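Local coordinates for protein motility-associated killing factor MakB (Vibrio cholerae serotype O1, PDB 6W1W) that probably acts as one component of a tripartite cytotoxin that resembles alpha-pore-forming toxins, at residues Glu50-Met62 against Gln134-Asp148. Residues are numbered along the deposited sequence; the frame is centred on the assembly and turned at random.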
ATOM      1  N   GLU A  50       3.473  24.562  15.608  1.00107.42           N
ATOM      2  CA  GLU A  50       2.166  23.988  15.313  1.00106.64           C
ATOM      3  C   GLU A  50       2.290  22.772  14.399  1.00102.64           C
ATOM      4  O   GLU A  50       1.594  21.769  14.595  1.00102.34           O
ATOM      5  CB  GLU A  50       1.271  25.056  14.684  1.00118.39           C
ATOM      6  CG  GLU A  50      -0.203  24.699  14.620  1.00142.80           C
ATOM      7  CD  GLU A  50      -1.056  25.866  14.164  1.00157.00           C
ATOM      8  OE1 GLU A  50      -1.149  26.865  14.909  1.00161.06           O
ATOM      9  OE2 GLU A  50      -1.625  25.788  13.054  1.00158.22           O
ATOM     10  N   VAL A  51       3.180  22.836  13.405  1.00108.01           N
ATOM     11  CA  VAL A  51       3.312  21.733  12.455  1.00108.13           C
ATOM     12  C   VAL A  51       3.911  20.506  13.132  1.00101.81           C
ATOM     13  O   VAL A  51       3.490  19.371  12.878  1.00102.09           O
ATOM     14  CB  VAL A  51       4.137  22.177  11.231  1.00114.16           C
ATOM     15  CG1 VAL A  51       4.792  20.992  10.555  1.00 94.16           C
ATOM     16  CG2 VAL A  51       3.247  22.899  10.243  1.00112.29           C
ATOM     17  N   ARG A  52       4.900  20.713  14.007  1.00107.09           N
ATOM     18  CA  ARG A  52       5.491  19.592  14.730  1.00114.29           C
ATOM     19  C   ARG A  52       4.441  18.856  15.549  1.00119.28           C
ATOM     20  O   ARG A  52       4.441  17.620  15.607  1.00120.07           O
ATOM     21  CB  ARG A  52       6.621  20.080  15.637  1.00121.02           C
ATOM     22  CG  ARG A  52       7.966  19.428  15.376  1.00118.33           C
ATOM     23  CD  ARG A  52       9.022  19.912  16.363  1.00115.96           C
ATOM     24  NE  ARG A  52       8.915  21.344  16.620  1.00119.09           N
ATOM     25  CZ  ARG A  52       9.388  22.289  15.814  1.00135.31           C
ATOM     26  NH1 ARG A  52       9.245  23.567  16.131  1.00132.22           N
ATOM     27  NH2 ARG A  52      10.005  21.956  14.690  1.00152.78           N
ATOM     28  N   SER A  53       3.534  19.601  16.184  1.00113.09           N
ATOM     29  CA  SER A  53       2.480  18.976  16.972  1.00104.36           C
ATOM     30  C   SER A  53       1.546  18.155  16.096  1.00117.86           C
ATOM     31  O   SER A  53       1.225  17.010  16.426  1.00135.34           O
ATOM     32  CB  SER A  53       1.696  20.040  17.736  1.00106.96           C
ATOM     33  OG  SER A  53       2.526  20.678  18.687  1.00127.02           O
ATOM     34  N   ARG A  54       1.107  18.717  14.967  1.00 97.49           N
ATOM     35  CA  ARG A  54       0.110  18.031  14.153  1.00 96.43           C
ATOM     36  C   ARG A  54       0.669  16.804  13.445  1.00112.13           C
ATOM     37  O   ARG A  54      -0.111  15.933  13.044  1.00114.53           O
ATOM     38  CB  ARG A  54      -0.503  19.007  13.154  1.00 97.32           C
ATOM     39  CG  ARG A  54      -0.957  20.294  13.806  1.00112.94           C
ATOM     40  CD  ARG A  54      -2.128  20.942  13.099  1.00115.89           C
ATOM     41  NE  ARG A  54      -2.431  22.238  13.697  1.00123.71           N
ATOM     42  CZ  ARG A  54      -3.506  22.964  13.413  1.00127.03           C
ATOM     43  NH1 ARG A  54      -4.398  22.524  12.539  1.00121.70           N
ATOM     44  NH2 ARG A  54      -3.690  24.134  14.011  1.00125.41           N
ATOM     45  N   THR A  55       1.993  16.705  13.281  1.00116.50           N
ATOM     46  CA  THR A  55       2.574  15.451  12.807  1.00115.05           C
ATOM     47  C   THR A  55       2.600  14.406  13.909  1.00106.06           C
ATOM     48  O   THR A  55       2.553  13.203  13.625  1.00 92.83           O
ATOM     49  CB  THR A  55       3.998  15.659  12.278  1.00102.00           C
ATOM     50  OG1 THR A  55       4.794  16.297  13.284  1.00113.25           O
ATOM     51  CG2 THR A  55       3.993  16.504  11.023  1.00 91.41           C
ATOM     52  N   GLU A  56       2.684  14.848  15.167  1.00107.11           N
ATOM     53  CA  GLU A  56       2.614  13.907  16.275  1.00111.20           C
ATOM     54  C   GLU A  56       1.240  13.254  16.354  1.00100.35           C
ATOM     55  O   GLU A  56       1.132  12.094  16.769  1.00 92.88           O
ATOM     56  CB  GLU A  56       2.959  14.609  17.589  1.00115.82           C
ATOM     57  CG  GLU A  56       3.876  13.809  18.510  1.00130.13           C
ATOM     58  CD  GLU A  56       5.279  13.639  17.948  1.00135.81           C
ATOM     59  OE1 GLU A  56       5.471  12.783  17.059  1.00135.15           O
ATOM     60  OE2 GLU A  56       6.191  14.370  18.389  1.00138.91           O
ATOM     61  N   ILE A  57       0.189  13.960  15.943  1.00 94.03           N
ATOM     62  CA  ILE A  57      -1.132  13.342  15.955  1.00117.94           C
ATOM     63  C   ILE A  57      -1.401  12.593  14.652  1.00102.63           C
ATOM     64  O   ILE A  57      -2.163  11.622  14.649  1.00120.25           O
ATOM     65  CB  ILE A  57      -2.245  14.368  16.255  1.00118.92           C
ATOM     66  CG1 ILE A  57      -2.548  15.230  15.034  1.00104.09           C
ATOM     67  CG2 ILE A  57      -1.881  15.232  17.474  1.00114.80           C
ATOM     68  CD1 ILE A  57      -3.693  16.183  15.253  1.00104.71           C
ATOM     69  N   LEU A  58      -0.780  13.011  13.545  1.00107.90           N
ATOM     70  CA  LEU A  58      -0.866  12.228  12.314  1.00114.86           C
ATOM     71  C   LEU A  58      -0.274  10.841  12.513  1.00108.69           C
ATOM     72  O   LEU A  58      -0.846   9.840  12.065  1.00 97.96           O
ATOM     73  CB  LEU A  58      -0.150  12.943  11.170  1.00111.21           C
ATOM     74  CG  LEU A  58       0.039  12.108   9.896  1.00 99.37           C
ATOM     75  CD1 LEU A  58      -1.287  11.884   9.183  1.00100.49           C
ATOM     76  CD2 LEU A  58       1.051  12.746   8.961  1.00 89.34           C
ATOM     77  N   ARG A  59       0.884  10.768  13.173  1.00 98.21           N
ATOM     78  CA  ARG A  59       1.448   9.477  13.542  1.00102.22           C
ATOM     79  C   ARG A  59       0.481   8.695  14.428  1.00101.04           C
ATOM     80  O   ARG A  59       0.308   7.482  14.254  1.00 90.87           O
ATOM     81  CB  ARG A  59       2.791   9.688  14.245  1.00 91.39           C
ATOM     82  CG  ARG A  59       3.816   8.582  14.042  1.00 93.71           C
ATOM     83  CD  ARG A  59       4.976   8.723  15.024  1.00101.27           C
ATOM     84  NE  ARG A  59       5.301  10.122  15.298  1.00113.50           N
ATOM     85  CZ  ARG A  59       6.109  10.868  14.548  1.00119.72           C
ATOM     86  NH1 ARG A  59       6.682  10.354  13.468  1.00116.92           N
ATOM     87  NH2 ARG A  59       6.342  12.132  14.876  1.00113.08           N
ATOM     88  N   ALA A  60      -0.183   9.382  15.366  1.00115.46           N
ATOM     89  CA  ALA A  60      -1.065   8.696  16.307  1.00130.64           C
ATOM     90  C   ALA A  60      -2.411   8.347  15.681  1.00128.03           C
ATOM     91  O   ALA A  60      -3.012   7.327  16.037  1.00123.83           O
ATOM     92  CB  ALA A  60      -1.273   9.547  17.561  1.00116.91           C
ATOM     93  N   VAL A  61      -2.904   9.184  14.766  1.00115.76           N
ATOM     94  CA  VAL A  61      -4.163   8.889  14.089  1.00115.89           C
ATOM     95  C   VAL A  61      -4.061   7.574  13.325  1.00118.91           C
ATOM     96  O   VAL A  61      -5.012   6.783  13.288  1.00116.15           O
ATOM     97  CB  VAL A  61      -4.553  10.063  13.173  1.00125.18           C
ATOM     98  CG1 VAL A  61      -5.461   9.595  12.058  1.00129.99           C
ATOM     99  CG2 VAL A  61      -5.231  11.160  13.983  1.00119.12           C
ATOM    100  N   MET A  62      -2.901   7.305  12.726  1.00122.08           N
ATOM    101  CA  MET A  62      -2.723   6.087  11.947  1.00116.99           C
ATOM    102  C   MET A  62      -2.411   4.867  12.802  1.00123.14           C
ATOM    103  O   MET A  62      -2.486   3.745  12.289  1.00129.23           O
ATOM    104  CB  MET A  62      -1.615   6.286  10.912  1.00103.54           C
ATOM    105  CG  MET A  62      -1.848   7.479  10.010  1.00108.82           C
ATOM    106  SD  MET A  62      -3.493   7.458   9.269  1.00117.96           S
ATOM    107  CE  MET A  62      -3.397   5.985   8.252  1.00116.03           C
ATOM    108  N   GLN A 134      -9.463   9.409   8.311  1.00 92.10           N
ATOM    109  CA  GLN A 134      -8.607   9.812   9.418  1.00 96.85           C
ATOM    110  C   GLN A 134      -7.301  10.411   8.911  1.00102.41           C
ATOM    111  O   GLN A 134      -6.872  11.475   9.375  1.00108.65           O
ATOM    112  CB  GLN A 134      -8.350   8.613  10.334  1.00105.50           C
ATOM    113  CG  GLN A 134      -9.509   8.321  11.264  1.00108.47           C
ATOM    114  CD  GLN A 134     -10.015   9.587  11.924  1.00124.02           C
ATOM    115  OE1 GLN A 134     -11.077  10.108  11.576  1.00120.71           O
ATOM    116  NE2 GLN A 134      -9.240  10.103  12.870  1.00120.31           N
ATOM    117  N   ALA A 135      -6.662   9.746   7.940  1.00101.91           N
ATOM    118  CA  ALA A 135      -5.438  10.279   7.348  1.00105.24           C
ATOM    119  C   ALA A 135      -5.708  11.580   6.602  1.00 99.94           C
ATOM    120  O   ALA A 135      -4.890  12.506   6.637  1.00 91.30           O
ATOM    121  CB  ALA A 135      -4.814   9.241   6.418  1.00 94.18           C
ATOM    122  N   LYS A 136      -6.856  11.672   5.925  1.00 92.15           N
ATOM    123  CA  LYS A 136      -7.225  12.917   5.262  1.00105.56           C
ATOM    124  C   LYS A 136      -7.473  14.042   6.263  1.00106.10           C
ATOM    125  O   LYS A 136      -7.220  15.212   5.954  1.00103.24           O
ATOM    126  CB  LYS A 136      -8.458  12.697   4.386  1.00113.48           C
ATOM    127  CG  LYS A 136      -8.153  11.978   3.084  1.00110.01           C
ATOM    128  CD  LYS A 136      -7.075  12.729   2.331  1.00111.39           C
ATOM    129  CE  LYS A 136      -6.371  11.851   1.321  1.00112.20           C
ATOM    130  NZ  LYS A 136      -5.137  12.513   0.816  1.00114.63           N
ATOM    131  N   ASN A 137      -7.957  13.710   7.462  1.00104.57           N
ATOM    132  CA  ASN A 137      -8.197  14.739   8.471  1.00115.34           C
ATOM    133  C   ASN A 137      -6.886  15.318   8.993  1.00110.03           C
ATOM    134  O   ASN A 137      -6.688  16.539   8.982  1.00105.14           O
ATOM    135  CB  ASN A 137      -9.025  14.171   9.625  1.00130.01           C
ATOM    136  CG  ASN A 137     -10.515  14.432   9.468  1.00129.66           C
ATOM    137  OD1 ASN A 137     -10.931  15.302   8.697  1.00125.63           O
ATOM    138  ND2 ASN A 137     -11.329  13.685  10.216  1.00113.93           N
ATOM    139  N   ALA A 138      -5.981  14.455   9.466  1.00102.07           N
ATOM    140  CA  ALA A 138      -4.725  14.944  10.027  1.00 98.16           C
ATOM    141  C   ALA A 138      -3.874  15.642   8.976  1.00112.97           C
ATOM    142  O   ALA A 138      -3.057  16.506   9.316  1.00128.60           O
ATOM    143  CB  ALA A 138      -3.942  13.797  10.662  1.00 94.56           C
ATOM    144  N   GLU A 139      -4.044  15.285   7.700  1.00102.88           N
ATOM    145  CA  GLU A 139      -3.328  15.984   6.638  1.00106.08           C
ATOM    146  C   GLU A 139      -3.816  17.421   6.503  1.00106.65           C
ATOM    147  O   GLU A 139      -3.011  18.360   6.483  1.00106.80           O
ATOM    148  CB  GLU A 139      -3.482  15.233   5.314  1.00108.40           C
ATOM    149  CG  GLU A 139      -2.485  14.093   5.116  1.00105.74           C
ATOM    150  CD  GLU A 139      -2.869  13.174   3.968  1.00101.37           C
ATOM    151  OE1 GLU A 139      -3.587  13.633   3.053  1.00 94.07           O
ATOM    152  OE2 GLU A 139      -2.470  11.991   3.990  1.00 92.68           O
ATOM    153  N   GLU A 140      -5.139  17.611   6.422  1.00 99.28           N
ATOM    154  CA  GLU A 140      -5.696  18.952   6.257  1.00110.36           C
ATOM    155  C   GLU A 140      -5.303  19.873   7.404  1.00107.03           C
ATOM    156  O   GLU A 140      -5.222  21.095   7.225  1.00 93.80           O
ATOM    157  CB  GLU A 140      -7.218  18.874   6.136  1.00113.43           C
ATOM    158  CG  GLU A 140      -7.895  20.206   5.837  1.00133.91           C
ATOM    159  CD  GLU A 140      -9.407  20.100   5.817  1.00165.33           C
ATOM    160  OE1 GLU A 140      -9.921  18.961   5.822  1.00173.19           O
ATOM    161  OE2 GLU A 140     -10.079  21.153   5.798  1.00176.07           O
ATOM    162  N   LEU A 141      -5.054  19.309   8.586  1.00 97.93           N
ATOM    163  CA  LEU A 141      -4.566  20.120   9.695  1.00110.92           C
ATOM    164  C   LEU A 141      -3.154  20.616   9.424  1.00109.11           C
ATOM    165  O   LEU A 141      -2.845  21.791   9.655  1.00105.36           O
ATOM    166  CB  LEU A 141      -4.617  19.319  10.995  1.00110.31           C
ATOM    167  CG  LEU A 141      -6.007  18.977  11.532  1.00113.41           C
ATOM    168  CD1 LEU A 141      -5.870  18.154  12.797  1.00108.86           C
ATOM    169  CD2 LEU A 141      -6.832  20.238  11.785  1.00101.00           C
ATOM    170  N   LEU A 142      -2.286  19.731   8.932  1.00115.94           N
ATOM    171  CA  LEU A 142      -0.943  20.147   8.539  1.00107.80           C
ATOM    172  C   LEU A 142      -0.993  21.115   7.365  1.00 96.69           C
ATOM    173  O   LEU A 142      -0.314  22.147   7.369  1.00 95.17           O
ATOM    174  CB  LEU A 142      -0.101  18.923   8.197  1.00 88.18           C
ATOM    175  CG  LEU A 142       0.476  18.187   9.403  1.00 87.73           C
ATOM    176  CD1 LEU A 142       0.972  16.813   9.008  1.00 85.57           C
ATOM    177  CD2 LEU A 142       1.598  19.011  10.018  1.00 88.59           C
ATOM    178  N   ALA A 143      -1.803  20.793   6.352  1.00 96.83           N
ATOM    179  CA  ALA A 143      -1.947  21.669   5.194  1.00105.09           C
ATOM    180  C   ALA A 143      -2.356  23.073   5.617  1.00114.89           C
ATOM    181  O   ALA A 143      -1.766  24.066   5.174  1.00110.51           O
ATOM    182  CB  ALA A 143      -2.967  21.083   4.219  1.00 91.82           C
ATOM    183  N   SER A 144      -3.371  23.170   6.478  1.00119.81           N
ATOM    184  CA  SER A 144      -3.799  24.473   6.974  1.00117.38           C
ATOM    185  C   SER A 144      -2.700  25.140   7.795  1.00116.30           C
ATOM    186  O   SER A 144      -2.546  26.367   7.759  1.00100.89           O
ATOM    187  CB  SER A 144      -5.079  24.316   7.798  1.00124.65           C
ATOM    188  OG  SER A 144      -5.538  25.563   8.298  1.00132.59           O
ATOM    189  N   SER A 145      -1.903  24.342   8.515  1.00106.80           N
ATOM    190  CA  SER A 145      -0.913  24.902   9.430  1.00107.93           C
ATOM    191  C   SER A 145       0.289  25.475   8.682  1.00112.15           C
ATOM    192  O   SER A 145       0.790  26.549   9.042  1.00102.85           O
ATOM    193  CB  SER A 145      -0.479  23.836  10.434  1.00116.28           C
ATOM    194  OG  SER A 145       0.240  24.411  11.509  1.00121.04           O
ATOM    195  N   ILE A 146       0.778  24.776   7.650  1.00112.79           N
ATOM    196  CA  ILE A 146       1.874  25.324   6.848  1.00115.35           C
ATOM    197  C   ILE A 146       1.392  26.522   6.041  1.00108.98           C
ATOM    198  O   ILE A 146       2.128  27.497   5.852  1.00105.60           O
ATOM    199  CB  ILE A 146       2.489  24.245   5.935  1.00109.42           C
ATOM    200  CG1 ILE A 146       1.431  23.653   4.997  1.00117.03           C
ATOM    201  CG2 ILE A 146       3.172  23.159   6.750  1.00107.98           C
ATOM    202  CD1 ILE A 146       1.798  22.308   4.405  1.00107.78           C
ATOM    203  N   GLN A 147       0.141  26.477   5.572  1.00114.01           N
ATOM    204  CA  GLN A 147      -0.435  27.583   4.814  1.00106.37           C
ATOM    205  C   GLN A 147      -0.341  28.900   5.571  1.00111.05           C
ATOM    206  O   GLN A 147      -0.168  29.958   4.956  1.00119.85           O
ATOM    207  CB  GLN A 147      -1.894  27.273   4.478  1.00111.73           C
ATOM    208  CG  GLN A 147      -2.198  27.204   2.994  1.00116.18           C
ATOM    209  CD  GLN A 147      -2.027  28.543   2.310  1.00132.99           C
ATOM    210  OE1 GLN A 147      -2.202  29.592   2.928  1.00143.45           O
ATOM    211  NE2 GLN A 147      -1.673  28.515   1.029  1.00131.50           N
ATOM    212  N   ASP A 148      -0.457  28.862   6.899  1.00109.01           N
ATOM    213  CA  ASP A 148      -0.278  30.083   7.678  1.00126.32           C
ATOM    214  C   ASP A 148       1.158  30.580   7.594  1.00122.00           C
ATOM    215  O   ASP A 148       1.393  31.790   7.499  1.00125.12           O
ATOM    216  CB  ASP A 148      -0.683  29.849   9.133  1.00135.39           C
ATOM    217  CG  ASP A 148      -2.173  29.636   9.294  1.00116.44           C
ATOM    218  OD1 ASP A 148      -2.950  30.365   8.644  1.00109.20           O
ATOM    219  OD2 ASP A 148      -2.563  28.729  10.058  1.00106.28           O
TER
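Leu142 enters the neighbouring helix as a knob into a hole, seated among Val51, Arg54, Thr55 and Leu58. Its branched end suits the place: Leu142 CD2 lies 3.8 Å from Val51 CG1, and both methyls reach CG2 of Thr55. The Thr55 hydroxyl turns back on its own helix, where OG1 donates to the Arg52 carbonyl O at 2.7 Å, and the methyl is left to face Leu142. One turn away, Ala138 is small enough to let the backbones approach, its CA only 5.2 Å from that of Leu58, while its CB meets Leu58 CD1 at 3.6 Å. The row continues to Met62, whose chain bends at chi2 and chi3 to bring SD against the Ala135 methyl, and in the other direction to Val51 CG2 against Ile146 CG2.

Along one flank the chemistry turns polar. With chi1 at -167° the Ser145 hydroxyl swings opposite the backbone N and reaches Glu50, where Ser145 OG donates a 2.8 Å hydrogen bond to Glu50 OE2, meeting it from above the carboxylate plane. The same oxygen forms a salt bridge with Arg54 NH2, one helical turn on. Arg54 runs extended across Leu141 at about a right angle, with Leu141 CB at the guanidinium edge and Ser145 over one face.

Segments 50-62 and 134-148 run antiparallel, their axes at 175°, as parts of helices 46-66 and 100-151 in the long helical bundle expected of an alpha-pore-forming toxin relative. Helix 9-35 and helix 251-270 close the apolar side: Tyr29 and Leu266 touch Leu58, and Ile263 touches Leu142. Carboxylate, arginine and hydroxyl together make a polar border to an apolar seam; Glu50 OE2 and Asp148 OD2 lie 4.3 Å apart, a like-charge proximity that the positive charge of Arg54 probably eases.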